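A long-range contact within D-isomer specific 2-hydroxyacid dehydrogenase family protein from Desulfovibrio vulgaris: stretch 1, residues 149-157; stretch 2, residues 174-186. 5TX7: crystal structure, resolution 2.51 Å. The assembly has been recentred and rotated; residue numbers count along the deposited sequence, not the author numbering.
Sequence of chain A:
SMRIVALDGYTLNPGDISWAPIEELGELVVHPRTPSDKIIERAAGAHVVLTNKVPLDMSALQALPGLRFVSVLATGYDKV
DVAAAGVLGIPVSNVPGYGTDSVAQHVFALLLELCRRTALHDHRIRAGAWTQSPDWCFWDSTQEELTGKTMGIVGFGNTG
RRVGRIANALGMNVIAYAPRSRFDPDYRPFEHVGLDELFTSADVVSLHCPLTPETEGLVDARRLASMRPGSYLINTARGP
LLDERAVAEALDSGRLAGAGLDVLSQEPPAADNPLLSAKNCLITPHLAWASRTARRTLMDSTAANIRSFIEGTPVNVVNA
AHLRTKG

Stretch 1 149-157: KTMGIVGFG
Stretch 2, residues 174-186: VIAYAPRSRFDPD

Strands 150-154 and 174-177 lie side by side and run parallel, their axes 17° apart and 4.7 Å at closest approach. Met151 pairs with Val174, Gly152 with Ile175, Ile153 with Ala176 and Val154 with Tyr177, at CA-CA distances of 4.6 to 5.0 Å. Backbone angles are extended, near -105/124 at Gly152 and -133/143 at Ile175.

Four hydrogen bonds form the ladder, each 2.9 Å: Ile175 N to Met151 O, Ile153 N to Ile175 O, Tyr177 N to Ile153 O, and Gly155 N to Tyr177 O. Ile153, Ile175 and Tyr177 each use both N and O. Gly155 has phi/psi 102/125, where a CB would jam against the preceding carbonyl O.

Met151, Ile153, Val174 and Ala176 share one sheet face. Val174, chi1 t, places CG1 3.8 Å from CD1 of Ile153, which is m, t. Met151 is t, p, p, so its end leads away from the second strand.

Val154, Ile175 and Tyr177 occupy the other face. Ile175 is p, t; its CD1 lies 3.8 Å from CG2 of Thr150, which is m. A CB on Gly152 would point to this face, 3.8 Å from Ile175 CG1. With chi1 t in both, Val154 CG1 comes 4.3 Å from Tyr177 CD2.

Phe156 follows the first strand at phi/psi -129/47 and has the largest covered area. Its chi1 of -149° lies between wells; chi2 is 47°. Ala176 CB sits over one ring face, 3.8 Å from the Phe156 ring centroid, a CH-pi contact 12° off the ring normal. Phe156 CB touches Ala178 CB at 3.7 Å. Phe183 O, 3.8 Å from Phe156 CE2, and Pro185 CD, 4.4 Å from it, lie at the edge of the Phe156 ring. Phe156 CE2 in turn lies at the edge of the Phe183 ring (chi1 t, chi2 78°), 3.9 Å from Phe183 CD2.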

ATOM      1  N   LYS A 149      -4.912 -15.441   0.367  1.00 45.96           N
ATOM      2  CA  LYS A 149      -4.061 -15.634   1.537  1.00 47.79           C
ATOM      3  C   LYS A 149      -4.861 -15.419   2.829  1.00 45.85           C
ATOM      4  O   LYS A 149      -5.898 -14.763   2.817  1.00 46.02           O
ATOM      5  CB  LYS A 149      -2.861 -14.677   1.529  1.00 48.95           C
ATOM      6  CG  LYS A 149      -1.874 -14.815   0.384  1.00 50.38           C
ATOM      7  CD  LYS A 149      -0.590 -14.053   0.740  1.00 53.14           C
ATOM      8  CE  LYS A 149       0.568 -14.229  -0.235  1.00 55.65           C
ATOM      9  NZ  LYS A 149       0.664 -15.574  -0.882  1.00 59.42           N
ATOM     10  N   THR A 150      -4.371 -15.979   3.931  1.00 43.98           N
ATOM     11  CA  THR A 150      -4.988 -15.826   5.244  1.00 42.47           C
ATOM     12  C   THR A 150      -4.198 -14.799   6.069  1.00 42.58           C
ATOM     13  O   THR A 150      -2.991 -14.931   6.260  1.00 43.23           O
ATOM     14  CB  THR A 150      -5.081 -17.178   5.969  1.00 41.48           C
ATOM     15  OG1 THR A 150      -6.018 -17.988   5.271  1.00 42.43           O
ATOM     16  CG2 THR A 150      -5.571 -17.042   7.399  1.00 40.79           C
ATOM     17  N   MET A 151      -4.909 -13.778   6.531  1.00 41.02           N
ATOM     18  CA  MET A 151      -4.373 -12.794   7.447  1.00 40.68           C
ATOM     19  C   MET A 151      -4.740 -13.229   8.855  1.00 39.96           C
ATOM     20  O   MET A 151      -5.922 -13.380   9.181  1.00 38.07           O
ATOM     21  CB  MET A 151      -4.968 -11.411   7.146  1.00 42.35           C
ATOM     22  CG  MET A 151      -4.621 -10.314   8.131  1.00 44.21           C
ATOM     23  SD  MET A 151      -2.924  -9.703   8.020  1.00 48.62           S
ATOM     24  CE  MET A 151      -3.073  -8.634   6.601  1.00 48.55           C
ATOM     25  N   GLY A 152      -3.708 -13.422   9.676  1.00 39.49           N
ATOM     26  CA  GLY A 152      -3.839 -13.776  11.084  1.00 39.97           C
ATOM     27  C   GLY A 152      -3.534 -12.543  11.898  1.00 39.72           C
ATOM     28  O   GLY A 152      -2.469 -11.948  11.745  1.00 41.15           O
ATOM     29  N   ILE A 153      -4.471 -12.154  12.752  1.00 40.47           N
ATOM     30  CA  ILE A 153      -4.403 -10.895  13.493  1.00 40.24           C
ATOM     31  C   ILE A 153      -4.303 -11.225  14.978  1.00 39.76           C
ATOM     32  O   ILE A 153      -5.250 -11.739  15.563  1.00 42.57           O
ATOM     33  CB  ILE A 153      -5.648 -10.028  13.178  1.00 40.67           C
ATOM     34  CG1 ILE A 153      -5.663  -9.693  11.688  1.00 39.02           C
ATOM     35  CG2 ILE A 153      -5.684  -8.761  14.018  1.00 41.04           C
ATOM     36  CD1 ILE A 153      -6.913  -8.987  11.217  1.00 39.21           C
ATOM     37  N   VAL A 154      -3.145 -10.942  15.562  1.00 39.58           N
ATOM     38  CA  VAL A 154      -2.863 -11.211  16.967  1.00 41.79           C
ATOM     39  C   VAL A 154      -3.267  -9.986  17.768  1.00 42.27           C
ATOM     40  O   VAL A 154      -2.543  -9.002  17.815  1.00 43.25           O
ATOM     41  CB  VAL A 154      -1.354 -11.536  17.176  1.00 42.60           C
ATOM     42  CG1 VAL A 154      -1.038 -11.819  18.636  1.00 42.38           C
ATOM     43  CG2 VAL A 154      -0.948 -12.731  16.322  1.00 42.33           C
ATOM     44  N   GLY A 155      -4.440 -10.052  18.391  1.00 45.86           N
ATOM     45  CA  GLY A 155      -5.008  -8.917  19.154  1.00 47.49           C
ATOM     46  C   GLY A 155      -6.071  -8.252  18.298  1.00 48.68           C
ATOM     47  O   GLY A 155      -5.798  -7.899  17.158  1.00 49.56           O
ATOM     48  N   PHE A 156      -7.290  -8.114  18.825  1.00 48.48           N
ATOM     49  CA  PHE A 156      -8.443  -7.703  18.010  1.00 46.59           C
ATOM     50  C   PHE A 156      -9.189  -6.537  18.650  1.00 47.53           C
ATOM     51  O   PHE A 156     -10.425  -6.520  18.730  1.00 51.91           O
ATOM     52  CB  PHE A 156      -9.357  -8.917  17.749  1.00 46.84           C
ATOM     53  CG  PHE A 156     -10.098  -8.877  16.430  1.00 46.45           C
ATOM     54  CD1 PHE A 156      -9.438  -8.553  15.234  1.00 45.60           C
ATOM     55  CD2 PHE A 156     -11.454  -9.224  16.366  1.00 46.55           C
ATOM     56  CE1 PHE A 156     -10.126  -8.538  14.031  1.00 46.13           C
ATOM     57  CE2 PHE A 156     -12.130  -9.227  15.168  1.00 47.29           C
ATOM     58  CZ  PHE A 156     -11.472  -8.875  13.993  1.00 47.05           C
ATOM     59  N   GLY A 157      -8.420  -5.539  19.082  1.00 45.84           N
ATOM     60  CA  GLY A 157      -8.949  -4.214  19.409  1.00 44.49           C
ATOM     61  C   GLY A 157      -9.233  -3.442  18.128  1.00 44.85           C
ATOM     62  O   GLY A 157      -9.327  -4.027  17.050  1.00 43.34           O
ATOM     63  N   VAL A 174      -9.570 -13.991   6.948  1.00 44.05           N
ATOM     64  CA  VAL A 174      -9.153 -13.379   8.198  1.00 43.88           C
ATOM     65  C   VAL A 174      -9.385 -14.364   9.345  1.00 45.08           C
ATOM     66  O   VAL A 174     -10.427 -15.010   9.431  1.00 49.00           O
ATOM     67  CB  VAL A 174      -9.913 -12.071   8.465  1.00 44.09           C
ATOM     68  CG1 VAL A 174      -9.428 -11.408   9.737  1.00 43.46           C
ATOM     69  CG2 VAL A 174      -9.762 -11.120   7.282  1.00 43.12           C
ATOM     70  N   ILE A 175      -8.381 -14.484  10.205  1.00 43.60           N
ATOM     71  CA  ILE A 175      -8.508 -15.158  11.480  1.00 43.16           C
ATOM     72  C   ILE A 175      -7.892 -14.278  12.554  1.00 42.16           C
ATOM     73  O   ILE A 175      -6.901 -13.606  12.314  1.00 41.61           O
ATOM     74  CB  ILE A 175      -7.877 -16.566  11.457  1.00 45.04           C
ATOM     75  CG1 ILE A 175      -6.352 -16.503  11.228  1.00 42.33           C
ATOM     76  CG2 ILE A 175      -8.561 -17.415  10.385  1.00 46.11           C
ATOM     77  CD1 ILE A 175      -5.725 -17.879  11.144  1.00 42.67           C
ATOM     78  N   ALA A 176      -8.502 -14.266  13.731  1.00 44.70           N
ATOM     79  CA  ALA A 176      -8.088 -13.387  14.811  1.00 45.79           C
ATOM     80  C   ALA A 176      -7.885 -14.151  16.101  1.00 46.71           C
ATOM     81  O   ALA A 176      -8.719 -14.980  16.453  1.00 51.24           O
ATOM     82  CB  ALA A 176      -9.136 -12.314  15.012  1.00 48.22           C
ATOM     83  N   TYR A 177      -6.768 -13.886  16.784  1.00 45.46           N
ATOM     84  CA  TYR A 177      -6.580 -14.291  18.173  1.00 48.26           C
ATOM     85  C   TYR A 177      -7.091 -13.125  18.987  1.00 50.69           C
ATOM     86  O   TYR A 177      -6.475 -12.064  19.020  1.00 50.33           O
ATOM     87  CB  TYR A 177      -5.113 -14.605  18.511  1.00 47.40           C
ATOM     88  CG  TYR A 177      -4.892 -14.889  19.988  1.00 48.82           C
ATOM     89  CD1 TYR A 177      -5.511 -15.974  20.596  1.00 51.87           C
ATOM     90  CD2 TYR A 177      -4.088 -14.051  20.789  1.00 49.51           C
ATOM     91  CE1 TYR A 177      -5.349 -16.243  21.954  1.00 55.07           C
ATOM     92  CE2 TYR A 177      -3.919 -14.303  22.153  1.00 52.69           C
ATOM     93  CZ  TYR A 177      -4.553 -15.408  22.733  1.00 56.28           C
ATOM     94  OH  TYR A 177      -4.408 -15.682  24.086  1.00 59.74           O
ATOM     95  N   ALA A 178      -8.230 -13.333  19.635  1.00 55.92           N
ATOM     96  CA  ALA A 178      -9.015 -12.260  20.240  1.00 61.66           C
ATOM     97  C   ALA A 178      -9.316 -12.609  21.687  1.00 67.04           C
ATOM     98  O   ALA A 178     -10.448 -12.966  22.024  1.00 73.02           O
ATOM     99  CB  ALA A 178     -10.298 -12.043  19.449  1.00 62.64           C
ATOM    100  N   PRO A 179      -8.295 -12.506  22.560  1.00 70.67           N
ATOM    101  CA  PRO A 179      -8.453 -12.912  23.963  1.00 78.31           C
ATOM    102  C   PRO A 179      -9.330 -11.965  24.805  1.00 84.80           C
ATOM    103  O   PRO A 179     -10.122 -12.437  25.619  1.00 87.73           O
ATOM    104  CB  PRO A 179      -7.009 -12.947  24.476  1.00 76.90           C
ATOM    105  CG  PRO A 179      -6.277 -11.960  23.622  1.00 73.21           C
ATOM    106  CD  PRO A 179      -6.932 -12.008  22.275  1.00 69.19           C
ATOM    107  N   ARG A 180      -9.188 -10.653  24.592  1.00 88.98           N
ATOM    108  CA  ARG A 180      -9.938  -9.632  25.332  1.00 97.18           C
ATOM    109  C   ARG A 180     -11.405  -9.468  24.891  1.00103.75           C
ATOM    110  O   ARG A 180     -12.182  -8.843  25.604  1.00108.59           O
ATOM    111  CB  ARG A 180      -9.223  -8.274  25.239  1.00 91.61           C
ATOM    112  N   SER A 181     -11.785 -10.017  23.730  1.00108.24           N
ATOM    113  CA  SER A 181     -13.115  -9.792  23.144  1.00110.91           C
ATOM    114  C   SER A 181     -13.573 -10.883  22.158  1.00110.46           C
ATOM    115  O   SER A 181     -12.842 -11.252  21.234  1.00104.29           O
ATOM    116  CB  SER A 181     -13.121  -8.435  22.425  1.00108.44           C
ATOM    117  OG  SER A 181     -12.206  -8.422  21.319  1.00 97.96           O
ATOM    118  N   ARG A 182     -14.812 -11.343  22.327  1.00116.76           N
ATOM    119  CA  ARG A 182     -15.507 -12.155  21.318  1.00116.67           C
ATOM    120  C   ARG A 182     -16.312 -11.207  20.409  1.00115.15           C
ATOM    121  O   ARG A 182     -17.540 -11.183  20.461  1.00124.81           O
ATOM    122  CB  ARG A 182     -16.415 -13.196  21.994  1.00122.48           C
ATOM    123  N   PHE A 183     -15.604 -10.419  19.596  1.00106.14           N
ATOM    124  CA  PHE A 183     -16.218  -9.479  18.651  1.00 97.62           C
ATOM    125  C   PHE A 183     -16.340 -10.163  17.303  1.00 91.04           C
ATOM    126  O   PHE A 183     -15.334 -10.596  16.748  1.00 86.40           O
ATOM    127  CB  PHE A 183     -15.361  -8.202  18.488  1.00 95.99           C
ATOM    128  CG  PHE A 183     -15.887  -7.255  17.436  1.00 94.76           C
ATOM    129  CD1 PHE A 183     -16.981  -6.428  17.708  1.00 99.60           C
ATOM    130  CD2 PHE A 183     -15.314  -7.203  16.164  1.00 89.04           C
ATOM    131  CE1 PHE A 183     -17.503  -5.587  16.728  1.00 96.63           C
ATOM    132  CE2 PHE A 183     -15.812  -6.342  15.191  1.00 88.04           C
ATOM    133  CZ  PHE A 183     -16.914  -5.542  15.471  1.00 92.62           C
ATOM    134  N   ASP A 184     -17.562 -10.236  16.776  1.00 91.47           N
ATOM    135  CA  ASP A 184     -17.819 -10.824  15.460  1.00 89.20           C
ATOM    136  C   ASP A 184     -18.049  -9.713  14.424  1.00 82.20           C
ATOM    137  O   ASP A 184     -19.039  -8.988  14.516  1.00 82.70           O
ATOM    138  CB  ASP A 184     -19.033 -11.756  15.523  1.00 96.46           C
ATOM    139  CG  ASP A 184     -19.301 -12.472  14.196  1.00 97.94           C
ATOM    140  OD1 ASP A 184     -18.341 -12.998  13.590  1.00 88.40           O
ATOM    141  OD2 ASP A 184     -20.485 -12.517  13.769  1.00106.60           O
ATOM    142  N   PRO A 185     -17.132  -9.567  13.441  1.00 73.85           N
ATOM    143  CA  PRO A 185     -17.322  -8.560  12.398  1.00 71.67           C
ATOM    144  C   PRO A 185     -18.322  -8.994  11.338  1.00 74.22           C
ATOM    145  O   PRO A 185     -18.713 -10.166  11.289  1.00 75.90           O
ATOM    146  CB  PRO A 185     -15.935  -8.419  11.793  1.00 64.99           C
ATOM    147  CG  PRO A 185     -15.316  -9.744  11.989  1.00 64.19           C
ATOM    148  CD  PRO A 185     -15.888 -10.325  13.236  1.00 67.45           C
ATOM    149  N   ASP A 186     -18.721  -8.048  10.495  1.00 76.26           N
ATOM    150  CA  ASP A 186     -19.751  -8.290   9.486  1.00 84.25           C
ATOM    151  C   ASP A 186     -19.116  -8.567   8.118  1.00 82.16           C
ATOM    152  O   ASP A 186     -19.394  -7.861   7.135  1.00 89.03           O
ATOM    153  CB  ASP A 186     -20.728  -7.094   9.424  1.00 86.09           C
TER